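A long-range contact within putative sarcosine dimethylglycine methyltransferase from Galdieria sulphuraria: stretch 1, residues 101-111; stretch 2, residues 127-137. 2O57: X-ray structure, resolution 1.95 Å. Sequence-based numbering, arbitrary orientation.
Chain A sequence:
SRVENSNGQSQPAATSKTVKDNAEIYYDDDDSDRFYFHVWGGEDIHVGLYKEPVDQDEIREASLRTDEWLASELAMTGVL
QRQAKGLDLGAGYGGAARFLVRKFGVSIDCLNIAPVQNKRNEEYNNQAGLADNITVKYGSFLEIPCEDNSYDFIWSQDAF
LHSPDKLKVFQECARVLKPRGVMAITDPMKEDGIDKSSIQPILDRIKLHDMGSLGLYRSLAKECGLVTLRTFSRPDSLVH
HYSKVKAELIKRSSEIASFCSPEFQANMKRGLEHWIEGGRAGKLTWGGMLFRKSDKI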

ATOM      1  N   VAL A 101      -9.996  15.467  12.812  1.00 14.06           N
ATOM      2  CA  VAL A 101     -10.193  16.228  14.043  1.00 15.11           C
ATOM      3  C   VAL A 101     -11.026  15.379  15.041  1.00 15.23           C
ATOM      4  O   VAL A 101     -10.604  15.202  16.192  1.00 15.75           O
ATOM      5  CB  VAL A 101     -10.833  17.627  13.779  1.00 14.83           C
ATOM      6  CG1 VAL A 101     -11.275  18.307  15.116  1.00 16.43           C
ATOM      7  CG2 VAL A 101      -9.864  18.520  12.973  1.00 15.43           C
ATOM      8  N   ARG A 102     -12.164  14.834  14.603  1.00 15.01           N
ATOM      9  CA  ARG A 102     -13.005  14.011  15.500  1.00 15.73           C
ATOM     10  C   ARG A 102     -12.247  12.759  15.978  1.00 15.63           C
ATOM     11  O   ARG A 102     -12.435  12.320  17.115  1.00 15.02           O
ATOM     12  CB  ARG A 102     -14.346  13.570  14.851  1.00 15.48           C
ATOM     13  CG  ARG A 102     -15.285  14.689  14.323  1.00 15.92           C
ATOM     14  CD  ARG A 102     -16.550  14.060  13.700  1.00 17.06           C
ATOM     15  NE  ARG A 102     -17.407  14.979  12.934  1.00 17.92           N
ATOM     16  CZ  ARG A 102     -18.267  15.800  13.519  1.00 19.34           C
ATOM     17  NH1 ARG A 102     -18.349  15.804  14.840  1.00 24.76           N
ATOM     18  NH2 ARG A 102     -19.046  16.606  12.810  1.00 19.82           N
ATOM     19  N   LYS A 103     -11.400  12.187  15.121  1.00 14.72           N
ATOM     20  CA  LYS A 103     -10.764  10.902  15.443  1.00 15.51           C
ATOM     21  C   LYS A 103      -9.508  11.059  16.327  1.00 14.94           C
ATOM     22  O   LYS A 103      -9.333  10.313  17.283  1.00 14.31           O
ATOM     23  CB  LYS A 103     -10.426  10.106  14.166  1.00 15.44           C
ATOM     24  CG  LYS A 103      -9.957   8.678  14.452  1.00 19.27           C
ATOM     25  CD  LYS A 103      -9.956   7.851  13.201  1.00 23.87           C
ATOM     26  CE  LYS A 103      -9.955   6.385  13.558  1.00 26.71           C
ATOM     27  NZ  LYS A 103     -11.318   6.037  14.046  1.00 29.89           N
ATOM     28  N   PHE A 104      -8.677  12.052  16.015  1.00 14.65           N
ATOM     29  CA  PHE A 104      -7.362  12.255  16.666  1.00 14.68           C
ATOM     30  C   PHE A 104      -7.251  13.520  17.538  1.00 15.07           C
ATOM     31  O   PHE A 104      -6.304  13.656  18.314  1.00 16.16           O
ATOM     32  CB  PHE A 104      -6.250  12.268  15.592  1.00 14.52           C
ATOM     33  CG  PHE A 104      -6.124  10.975  14.854  1.00 14.26           C
ATOM     34  CD1 PHE A 104      -5.420   9.902  15.420  1.00 14.66           C
ATOM     35  CD2 PHE A 104      -6.744  10.805  13.607  1.00 16.19           C
ATOM     36  CE1 PHE A 104      -5.311   8.686  14.743  1.00 13.94           C
ATOM     37  CE2 PHE A 104      -6.644   9.586  12.906  1.00 15.79           C
ATOM     38  CZ  PHE A 104      -5.941   8.518  13.478  1.00 15.48           C
ATOM     39  N   GLY A 105      -8.202  14.442  17.432  1.00 15.50           N
ATOM     40  CA  GLY A 105      -8.093  15.707  18.156  1.00 15.05           C
ATOM     41  C   GLY A 105      -6.914  16.580  17.714  1.00 14.95           C
ATOM     42  O   GLY A 105      -6.411  17.395  18.492  1.00 15.11           O
ATOM     43  N   VAL A 106      -6.463  16.409  16.469  1.00 15.20           N
ATOM     44  CA  VAL A 106      -5.497  17.312  15.850  1.00 14.37           C
ATOM     45  C   VAL A 106      -6.212  18.615  15.442  1.00 15.77           C
ATOM     46  O   VAL A 106      -7.448  18.716  15.480  1.00 14.99           O
ATOM     47  CB  VAL A 106      -4.879  16.683  14.535  1.00 15.61           C
ATOM     48  CG1 VAL A 106      -3.946  15.505  14.843  1.00 13.38           C
ATOM     49  CG2 VAL A 106      -5.993  16.269  13.539  1.00 13.13           C
ATOM     50  N   SER A 107      -5.425  19.585  14.999  1.00 15.78           N
ATOM     51  CA  SER A 107      -5.933  20.774  14.331  1.00 17.15           C
ATOM     52  C   SER A 107      -5.546  20.730  12.851  1.00 16.40           C
ATOM     53  O   SER A 107      -4.439  20.299  12.507  1.00 16.37           O
ATOM     54  CB  SER A 107      -5.325  22.013  14.986  1.00 17.23           C
ATOM     55  OG  SER A 107      -5.752  22.106  16.354  1.00 21.05           O
ATOM     56  N   ILE A 108      -6.443  21.173  11.982  1.00 15.97           N
ATOM     57  CA  ILE A 108      -6.215  21.109  10.537  1.00 15.81           C
ATOM     58  C   ILE A 108      -6.421  22.475   9.895  1.00 15.71           C
ATOM     59  O   ILE A 108      -7.477  23.092  10.078  1.00 14.88           O
ATOM     60  CB  ILE A 108      -7.191  20.114   9.834  1.00 16.92           C
ATOM     61  CG1 ILE A 108      -7.084  18.681  10.419  1.00 17.26           C
ATOM     62  CG2 ILE A 108      -6.969  20.100   8.310  1.00 14.32           C
ATOM     63  CD1 ILE A 108      -5.861  17.935   9.976  1.00 14.35           C
ATOM     64  N   ASP A 109      -5.440  22.915   9.099  1.00 13.80           N
ATOM     65  CA  ASP A 109      -5.658  24.046   8.198  1.00 13.70           C
ATOM     66  C   ASP A 109      -5.943  23.463   6.815  1.00 13.73           C
ATOM     67  O   ASP A 109      -5.142  22.679   6.299  1.00 12.89           O
ATOM     68  CB  ASP A 109      -4.433  24.941   8.111  1.00 12.94           C
ATOM     69  CG  ASP A 109      -4.134  25.664   9.416  1.00 14.05           C
ATOM     70  OD1 ASP A 109      -5.036  25.848  10.249  1.00 16.38           O
ATOM     71  OD2 ASP A 109      -2.996  26.083   9.588  1.00 15.23           O
ATOM     72  N   CYS A 110      -7.053  23.889   6.205  1.00 12.66           N
ATOM     73  CA  CYS A 110      -7.414  23.434   4.868  1.00 12.80           C
ATOM     74  C   CYS A 110      -6.942  24.484   3.874  1.00 12.70           C
ATOM     75  O   CYS A 110      -7.143  25.696   4.104  1.00 12.92           O
ATOM     76  CB  CYS A 110      -8.942  23.239   4.764  1.00 12.20           C
ATOM     77  SG  CYS A 110      -9.625  21.982   5.800  1.00 14.99           S
ATOM     78  N   LEU A 111      -6.293  24.044   2.796  1.00 11.50           N
ATOM     79  CA  LEU A 111      -5.940  24.939   1.698  1.00 12.69           C
ATOM     80  C   LEU A 111      -6.657  24.460   0.466  1.00 13.16           C
ATOM     81  O   LEU A 111      -6.530  23.292   0.083  1.00 13.59           O
ATOM     82  CB  LEU A 111      -4.429  25.007   1.452  1.00 13.05           C
ATOM     83  CG  LEU A 111      -3.981  26.066   0.435  1.00 14.06           C
ATOM     84  CD1 LEU A 111      -4.235  27.463   0.977  1.00 12.15           C
ATOM     85  CD2 LEU A 111      -2.474  25.874   0.172  1.00 13.94           C
TER
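Stretch 2 (127-137) QAGLADNITVK

Stretch 2 repeats the layout of stretch 1, a helix end, a loop and then a strand, and its strand 134-137 runs parallel to strand 107-111: the N-to-C directions differ by 15° (signed crossing angle -15°) and the axes approach to 4.6 Å. In the helical part of stretch 1, Val101 points toward stretch 2, its CG1 3.6 Å from Asn133 CB and its CG2 3.6 Å from Ile134 CG1. Arg102 starts sideways, but its extended chain carries the guanidinium over to Leu130, whose CD1 lies over one face, 3.9 Å from Arg102 CZ. Gly105, at phi 64°, leaves the helix, and the extended chain from Ser107 onward pairs with residues 133-137. Register follows from CA-CA distances of 4.7-5.0 Å, Ser107 opposite Asn133 through Leu111 opposite Lys137. The ladder alternates direction: Ile108 N donates to Asn133 O (2.9 Å), Thr135 N to Ile108 O (3.0 Å), Cys110 N to Thr135 O (2.8 Å, 174°) and Lys137 N to Cys110 O (2.8 Å). Side chains alternate likewise. Asp109 shares a face with Thr135, whose OG1 donates a very short 2.5 Å bond to Asp109 OD1; on the other face Cys110 SG packs 3.8 Å from Ile134 CG2. Leu111 CD1 ends 4.0 Å from Lys137 CB.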

ATOM      1  N   GLN A 127     -21.264  24.515  12.040  1.00 20.35           N
ATOM      2  CA  GLN A 127     -22.388  23.647  12.481  1.00 22.00           C
ATOM      3  C   GLN A 127     -21.876  22.467  13.343  1.00 21.61           C
ATOM      4  O   GLN A 127     -22.532  22.054  14.310  1.00 21.42           O
ATOM      5  CB  GLN A 127     -23.134  23.053  11.286  1.00 21.90           C
ATOM      6  CG  GLN A 127     -24.102  23.986  10.552  1.00 24.97           C
ATOM      7  CD  GLN A 127     -24.857  23.272   9.414  1.00 25.12           C
ATOM      8  OE1 GLN A 127     -25.094  22.050   9.470  1.00 30.33           O
ATOM      9  NE2 GLN A 127     -25.232  24.040   8.368  1.00 28.79           N
ATOM     10  N   ALA A 128     -20.699  21.934  12.981  1.00 20.28           N
ATOM     11  CA  ALA A 128     -20.115  20.788  13.693  1.00 19.95           C
ATOM     12  C   ALA A 128     -19.581  21.183  15.069  1.00 19.00           C
ATOM     13  O   ALA A 128     -19.344  20.326  15.911  1.00 18.48           O
ATOM     14  CB  ALA A 128     -18.994  20.156  12.854  1.00 18.77           C
ATOM     15  N   GLY A 129     -19.386  22.476  15.279  1.00 19.12           N
ATOM     16  CA  GLY A 129     -18.721  22.954  16.481  1.00 19.75           C
ATOM     17  C   GLY A 129     -17.231  22.657  16.409  1.00 20.31           C
ATOM     18  O   GLY A 129     -16.598  22.462  17.430  1.00 20.51           O
ATOM     19  N   LEU A 130     -16.661  22.630  15.198  1.00 19.83           N
ATOM     20  CA  LEU A 130     -15.234  22.307  15.050  1.00 19.80           C
ATOM     21  C   LEU A 130     -14.371  23.477  14.575  1.00 20.46           C
ATOM     22  O   LEU A 130     -13.203  23.299  14.164  1.00 19.30           O
ATOM     23  CB  LEU A 130     -15.062  21.093  14.112  1.00 20.35           C
ATOM     24  CG  LEU A 130     -15.732  19.772  14.555  1.00 19.81           C
ATOM     25  CD1 LEU A 130     -15.690  18.710  13.417  1.00 18.24           C
ATOM     26  CD2 LEU A 130     -15.080  19.214  15.860  1.00 18.39           C
ATOM     27  N   ALA A 131     -14.939  24.682  14.634  1.00 20.47           N
ATOM     28  CA  ALA A 131     -14.292  25.843  14.037  1.00 20.16           C
ATOM     29  C   ALA A 131     -13.018  26.287  14.788  1.00 20.92           C
ATOM     30  O   ALA A 131     -12.154  26.944  14.209  1.00 20.05           O
ATOM     31  CB  ALA A 131     -15.275  26.975  13.904  1.00 21.37           C
ATOM     32  N   ASP A 132     -12.883  25.914  16.063  1.00 20.80           N
ATOM     33  CA  ASP A 132     -11.624  26.172  16.772  1.00 21.34           C
ATOM     34  C   ASP A 132     -10.504  25.228  16.331  1.00 21.51           C
ATOM     35  O   ASP A 132      -9.352  25.501  16.613  1.00 21.37           O
ATOM     36  CB  ASP A 132     -11.803  26.049  18.275  1.00 21.48           C
ATOM     37  CG  ASP A 132     -12.780  27.075  18.835  1.00 23.55           C
ATOM     38  OD1 ASP A 132     -12.902  28.185  18.258  1.00 25.22           O
ATOM     39  OD2 ASP A 132     -13.420  26.748  19.855  1.00 24.05           O
ATOM     40  N   ASN A 133     -10.843  24.116  15.673  1.00 20.77           N
ATOM     41  CA  ASN A 133      -9.824  23.157  15.244  1.00 21.00           C
ATOM     42  C   ASN A 133      -9.532  23.177  13.765  1.00 19.33           C
ATOM     43  O   ASN A 133      -8.483  22.689  13.339  1.00 18.58           O
ATOM     44  CB  ASN A 133     -10.169  21.711  15.670  1.00 22.10           C
ATOM     45  CG  ASN A 133      -9.830  21.420  17.150  1.00 24.82           C
ATOM     46  OD1 ASN A 133      -8.949  20.580  17.462  1.00 28.54           O
ATOM     47  ND2 ASN A 133     -10.528  22.104  18.060  1.00 23.75           N
ATOM     48  N   ILE A 134     -10.450  23.733  12.974  1.00 19.11           N
ATOM     49  CA  ILE A 134     -10.280  23.725  11.512  1.00 17.75           C
ATOM     50  C   ILE A 134     -10.335  25.150  10.947  1.00 18.24           C
ATOM     51  O   ILE A 134     -11.306  25.887  11.173  1.00 16.89           O
ATOM     52  CB  ILE A 134     -11.326  22.815  10.788  1.00 18.30           C
ATOM     53  CG1 ILE A 134     -11.369  21.405  11.411  1.00 16.23           C
ATOM     54  CG2 ILE A 134     -11.013  22.731   9.251  1.00 16.89           C
ATOM     55  CD1 ILE A 134     -12.611  20.575  10.960  1.00 17.28           C
ATOM     56  N   THR A 135      -9.286  25.532  10.224  1.00 17.24           N
ATOM     57  CA  THR A 135      -9.306  26.801   9.525  1.00 19.02           C
ATOM     58  C   THR A 135      -9.335  26.548   8.039  1.00 18.39           C
ATOM     59  O   THR A 135      -8.811  25.549   7.566  1.00 19.70           O
ATOM     60  CB  THR A 135      -8.114  27.711   9.879  1.00 18.76           C
ATOM     61  OG1 THR A 135      -6.931  27.150   9.305  1.00 23.61           O
ATOM     62  CG2 THR A 135      -7.937  27.809  11.352  1.00 18.98           C
ATOM     63  N   VAL A 136      -9.949  27.438   7.285  1.00 17.36           N
ATOM     64  CA  VAL A 136     -10.047  27.215   5.864  1.00 16.87           C
ATOM     65  C   VAL A 136      -9.402  28.424   5.198  1.00 18.48           C
ATOM     66  O   VAL A 136      -9.832  29.567   5.424  1.00 15.52           O
ATOM     67  CB  VAL A 136     -11.544  27.094   5.380  1.00 16.77           C
ATOM     68  CG1 VAL A 136     -11.597  26.809   3.885  1.00 15.81           C
ATOM     69  CG2 VAL A 136     -12.302  25.993   6.133  1.00 13.39           C
ATOM     70  N   LYS A 137      -8.395  28.162   4.362  1.00 19.41           N
ATOM     71  CA  LYS A 137      -7.658  29.221   3.653  1.00 21.70           C
ATOM     72  C   LYS A 137      -7.759  28.984   2.149  1.00 20.92           C
ATOM     73  O   LYS A 137      -7.784  27.846   1.701  1.00 20.39           O
ATOM     74  CB  LYS A 137      -6.178  29.201   4.076  1.00 22.91           C
ATOM     75  CG  LYS A 137      -5.904  29.070   5.613  1.00 23.94           C
ATOM     76  CD  LYS A 137      -4.446  28.579   5.852  1.00 25.34           C
ATOM     77  CE  LYS A 137      -4.082  28.489   7.361  1.00 26.56           C
ATOM     78  NZ  LYS A 137      -3.867  29.818   8.044  1.00 27.73           N
TER
HETATM   79  O   HOH W   1     -19.395  17.546  16.229  1.00 34.70           O
HETATM   80  O   HOH W   2      -6.264  24.738  12.451  1.00 36.63           O